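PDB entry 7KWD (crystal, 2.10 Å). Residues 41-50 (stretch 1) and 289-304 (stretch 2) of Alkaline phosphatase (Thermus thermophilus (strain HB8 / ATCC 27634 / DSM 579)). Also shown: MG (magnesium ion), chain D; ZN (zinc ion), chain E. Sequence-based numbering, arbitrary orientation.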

# COMPACT_ATOMS: atom_id res chain seq x y z
N LEU A 41 -27.37 -7.67 -5.01
CA LEU A 41 -26.12 -6.99 -4.68
C LEU A 41 -25.43 -7.82 -3.62
O LEU A 41 -26.02 -8.09 -2.57
CB LEU A 41 -26.38 -5.58 -4.16
CG LEU A 41 -25.17 -4.80 -3.67
CD1 LEU A 41 -24.26 -4.46 -4.83
CD2 LEU A 41 -25.65 -3.54 -2.97
N ILE A 42 -24.19 -8.18 -3.88
CA ILE A 42 -23.32 -8.81 -2.89
C ILE A 42 -22.17 -7.86 -2.64
O ILE A 42 -21.55 -7.38 -3.60
CB ILE A 42 -22.79 -10.18 -3.36
CG1 ILE A 42 -23.96 -11.07 -3.79
CG2 ILE A 42 -21.99 -10.82 -2.26
CD1 ILE A 42 -23.57 -12.36 -4.44
N VAL A 43 -21.91 -7.55 -1.37
CA VAL A 43 -20.78 -6.70 -0.99
C VAL A 43 -19.83 -7.54 -0.13
O VAL A 43 -20.20 -7.99 0.95
CB VAL A 43 -21.24 -5.45 -0.21
CG1 VAL A 43 -20.05 -4.53 0.07
CG2 VAL A 43 -22.36 -4.67 -0.96
N PHE A 44 -18.61 -7.72 -0.62
CA PHE A 44 -17.59 -8.57 0.03
C PHE A 44 -16.54 -7.61 0.56
O PHE A 44 -15.75 -7.04 -0.21
CB PHE A 44 -17.03 -9.58 -0.97
CG PHE A 44 -16.16 -10.64 -0.34
CD1 PHE A 44 -15.92 -10.70 1.00
CD2 PHE A 44 -15.51 -11.57 -1.18
CE1 PHE A 44 -15.08 -11.63 1.55
CE2 PHE A 44 -14.68 -12.55 -0.62
CZ PHE A 44 -14.47 -12.58 0.75
N VAL A 45 -16.55 -7.40 1.88
CA VAL A 45 -15.59 -6.50 2.53
C VAL A 45 -14.40 -7.31 3.01
O VAL A 45 -14.57 -8.27 3.78
CB VAL A 45 -16.23 -5.75 3.70
CG1 VAL A 45 -15.18 -4.84 4.36
CG2 VAL A 45 -17.44 -4.97 3.22
N TYR A 46 -13.20 -6.92 2.58
CA TYR A 46 -11.94 -7.38 3.14
C TYR A 46 -11.52 -6.36 4.20
O TYR A 46 -10.97 -5.31 3.89
CB TYR A 46 -10.89 -7.49 2.04
CG TYR A 46 -10.92 -8.72 1.14
CD1 TYR A 46 -12.02 -9.01 0.35
CD2 TYR A 46 -9.79 -9.52 1.00
CE1 TYR A 46 -12.01 -10.09 -0.51
CE2 TYR A 46 -9.76 -10.60 0.13
CZ TYR A 46 -10.87 -10.88 -0.61
OH TYR A 46 -10.86 -11.97 -1.46
N ASP A 47 -11.80 -6.65 5.47
CA ASP A 47 -11.54 -5.67 6.52
C ASP A 47 -10.05 -5.58 6.81
O ASP A 47 -9.40 -6.58 7.07
CB ASP A 47 -12.30 -6.05 7.79
CG ASP A 47 -12.49 -4.87 8.68
OD1 ASP A 47 -11.44 -4.28 9.02
OD2 ASP A 47 -13.66 -4.52 9.01
N GLY A 48 -9.51 -4.37 6.76
CA GLY A 48 -8.11 -4.14 7.09
C GLY A 48 -7.10 -4.58 6.05
O GLY A 48 -5.89 -4.61 6.34
N PHE A 49 -7.55 -4.84 4.82
CA PHE A 49 -6.75 -5.47 3.79
C PHE A 49 -5.93 -4.44 3.03
O PHE A 49 -6.48 -3.55 2.38
CB PHE A 49 -7.68 -6.24 2.85
CG PHE A 49 -7.02 -6.97 1.72
CD1 PHE A 49 -6.24 -8.09 1.95
CD2 PHE A 49 -7.25 -6.57 0.38
CE1 PHE A 49 -5.67 -8.80 0.91
CE2 PHE A 49 -6.68 -7.27 -0.66
CZ PHE A 49 -5.91 -8.40 -0.41
N SER A 50 -4.62 -4.58 3.10
CA SER A 50 -3.70 -3.65 2.44
C SER A 50 -3.12 -4.27 1.19
O SER A 50 -3.28 -5.47 0.93
CB SER A 50 -2.58 -3.27 3.41
OG SER A 50 -1.66 -4.32 3.50
N ASP A 289 -6.44 -15.89 6.40
CA ASP A 289 -7.76 -15.27 6.26
C ASP A 289 -7.93 -14.66 4.87
O ASP A 289 -9.05 -14.60 4.33
CB ASP A 289 -7.99 -14.21 7.35
CG ASP A 289 -8.63 -14.81 8.61
OD1 ASP A 289 -8.23 -15.93 8.98
OD2 ASP A 289 -9.57 -14.21 9.21
N VAL A 290 -6.83 -14.26 4.24
CA VAL A 290 -6.92 -13.82 2.86
C VAL A 290 -7.20 -15.00 1.95
O VAL A 290 -7.96 -14.88 0.98
CB VAL A 290 -5.65 -13.08 2.43
CG1 VAL A 290 -5.69 -12.79 0.93
CG2 VAL A 290 -5.52 -11.79 3.20
N LEU A 291 -6.58 -16.16 2.25
CA LEU A 291 -6.81 -17.37 1.45
C LEU A 291 -8.22 -17.90 1.70
O LEU A 291 -8.88 -18.36 0.77
CB LEU A 291 -5.77 -18.46 1.77
CG LEU A 291 -4.33 -18.09 1.43
CD1 LEU A 291 -3.40 -19.26 1.61
CD2 LEU A 291 -4.19 -17.62 -0.03
N ALA A 292 -8.72 -17.77 2.92
CA ALA A 292 -10.11 -18.15 3.15
C ALA A 292 -11.08 -17.24 2.36
O ALA A 292 -12.10 -17.71 1.85
CB ALA A 292 -10.44 -18.06 4.64
N ALA A 293 -10.80 -15.94 2.34
CA ALA A 293 -11.59 -15.04 1.52
C ALA A 293 -11.53 -15.44 0.04
O ALA A 293 -12.54 -15.34 -0.68
CB ALA A 293 -11.08 -13.60 1.67
N ASP A 294 -10.36 -15.91 -0.41
CA ASP A 294 -10.22 -16.25 -1.82
C ASP A 294 -11.13 -17.41 -2.19
O ASP A 294 -11.74 -17.42 -3.26
CB ASP A 294 -8.75 -16.57 -2.13
CG ASP A 294 -8.36 -16.20 -3.55
OD1 ASP A 294 -8.36 -14.98 -3.87
OD2 ASP A 294 -8.06 -17.11 -4.33
N GLU A 295 -11.28 -18.37 -1.29
CA GLU A 295 -12.22 -19.46 -1.57
C GLU A 295 -13.63 -18.93 -1.69
O GLU A 295 -14.44 -19.43 -2.48
CB GLU A 295 -12.17 -20.52 -0.47
CG GLU A 295 -10.90 -21.34 -0.46
CD GLU A 295 -10.90 -22.40 0.65
OE1 GLU A 295 -9.91 -22.45 1.42
OE2 GLU A 295 -11.90 -23.17 0.76
N VAL A 296 -13.96 -17.92 -0.88
CA VAL A 296 -15.30 -17.32 -0.93
C VAL A 296 -15.50 -16.60 -2.26
O VAL A 296 -16.56 -16.70 -2.88
CB VAL A 296 -15.52 -16.37 0.26
CG1 VAL A 296 -16.83 -15.57 0.09
CG2 VAL A 296 -15.53 -17.16 1.58
N LEU A 297 -14.47 -15.88 -2.70
CA LEU A 297 -14.51 -15.17 -3.98
C LEU A 297 -14.92 -16.09 -5.10
O LEU A 297 -15.73 -15.73 -5.96
CB LEU A 297 -13.14 -14.59 -4.25
CG LEU A 297 -12.94 -13.30 -5.00
CD1 LEU A 297 -13.88 -12.21 -4.56
CD2 LEU A 297 -11.45 -12.93 -4.76
N GLU A 298 -14.35 -17.29 -5.11
CA GLU A 298 -14.63 -18.25 -6.15
C GLU A 298 -16.09 -18.63 -6.11
O GLU A 298 -16.74 -18.69 -7.16
CB GLU A 298 -13.73 -19.47 -5.97
CG GLU A 298 -12.31 -19.12 -6.39
CD GLU A 298 -11.35 -20.29 -6.37
OE1 GLU A 298 -11.53 -21.19 -5.52
OE2 GLU A 298 -10.41 -20.29 -7.20
N LEU A 299 -16.63 -18.80 -4.91
CA LEU A 299 -18.05 -19.06 -4.75
C LEU A 299 -18.90 -17.91 -5.26
O LEU A 299 -19.90 -18.10 -5.95
CB LEU A 299 -18.35 -19.32 -3.28
CG LEU A 299 -19.31 -20.47 -3.06
CD1 LEU A 299 -18.68 -21.77 -3.57
CD2 LEU A 299 -19.60 -20.52 -1.59
N LEU A 300 -18.54 -16.68 -4.87
CA LEU A 300 -19.37 -15.54 -5.21
C LEU A 300 -19.33 -15.25 -6.70
O LEU A 300 -20.34 -14.89 -7.29
CB LEU A 300 -18.91 -14.32 -4.41
CG LEU A 300 -19.09 -14.45 -2.89
CD1 LEU A 300 -18.61 -13.19 -2.18
CD2 LEU A 300 -20.55 -14.80 -2.51
N THR A 301 -18.15 -15.37 -7.33
CA THR A 301 -18.09 -15.09 -8.76
C THR A 301 -18.84 -16.16 -9.55
O THR A 301 -19.57 -15.86 -10.49
CB THR A 301 -16.65 -14.97 -9.25
OG1 THR A 301 -15.90 -16.15 -8.94
CG2 THR A 301 -15.99 -13.77 -8.62
N ALA A 302 -18.74 -17.41 -9.13
CA ALA A 302 -19.50 -18.46 -9.81
C ALA A 302 -20.99 -18.20 -9.68
O ALA A 302 -21.74 -18.40 -10.64
CB ALA A 302 -19.11 -19.83 -9.27
N PHE A 303 -21.45 -17.72 -8.52
CA PHE A 303 -22.84 -17.31 -8.40
C PHE A 303 -23.18 -16.17 -9.37
O PHE A 303 -24.22 -16.19 -10.04
CB PHE A 303 -23.18 -16.90 -6.97
CG PHE A 303 -24.64 -16.58 -6.77
CD1 PHE A 303 -25.11 -15.30 -6.97
CD2 PHE A 303 -25.55 -17.57 -6.43
CE1 PHE A 303 -26.45 -15.00 -6.82
CE2 PHE A 303 -26.88 -17.28 -6.27
CZ PHE A 303 -27.34 -15.99 -6.48
N VAL A 304 -22.33 -15.15 -9.46
CA VAL A 304 -22.65 -14.03 -10.36
C VAL A 304 -22.68 -14.51 -11.81
O VAL A 304 -23.52 -14.09 -12.59
CB VAL A 304 -21.66 -12.88 -10.15
CG1 VAL A 304 -21.91 -11.76 -11.15
CG2 VAL A 304 -21.79 -12.32 -8.73
MG MG D . -15.09 -5.37 10.37
ZN ZN E . -12.19 -2.24 9.40
O HOH W 1 -8.50 -13.26 -1.69
O HOH W 2 -16.79 -6.07 11.43
O HOH W 3 -14.91 -4.08 11.83
O HOH W 4 -13.30 -6.51 11.32

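Phe-44 is the centre of this contact. Its side chain leaves the strand toward the helix and meets four residues there. CD2 of Phe-44 lies 3.6 Å from CD1 of Leu-300 and 3.8 Å from CD1 of Leu-297. CE2 of Phe-44 is 3.8 Å from CG1 of Val-296, and CZ of Phe-44 is 3.7 Å from CB of Ala-293. CE2 of Phe-44 also comes 3.5 Å from the backbone O of Ala-293. That oxygen sits at the ring edge, near its plane. It is already engaged in the helix, accepting a hydrogen bond from N of Leu-297 at 2.8 Å.

The strand and helix run nearly antiparallel, at 168°. Moving back along the strand therefore means moving forward along the helix. Ile-42 also points toward the helix. CG2 of Ile-42 is 4.1 Å from CD1 of Leu-300, and CD1 of Ile-42 is 4.2 Å from CD1 of Phe-303. The alternation of the strand explains the pattern: Ile-42, Phe-44 and Tyr-46 face the helix, whereas Val-43 points away.

A type II turn runs from Tyr-46 to Phe-49, and Phe-49 points toward the helix. CE1 of Phe-49 packs 3.8 Å from CG2 of Val-290. Gly-48 has positive phi in this turn, a conformation that favours glycine.

Tyr-46 joins the apolar and polar parts. Its CZ is 3.6 Å from CB of Ala-293, and its OH is 3.5 Å from CD2 of Leu-297. No direct hydrogen bond crosses between the stretches. Water 1 makes the link instead. It accepts from OH of Tyr-46 at 2.7 Å. It donates to OD1 of Asp-294 at 2.8 Å and to O of Val-290 at 3.2 Å. The hydroxyl of Tyr-46 thus has an acceptor for its proton in water 1.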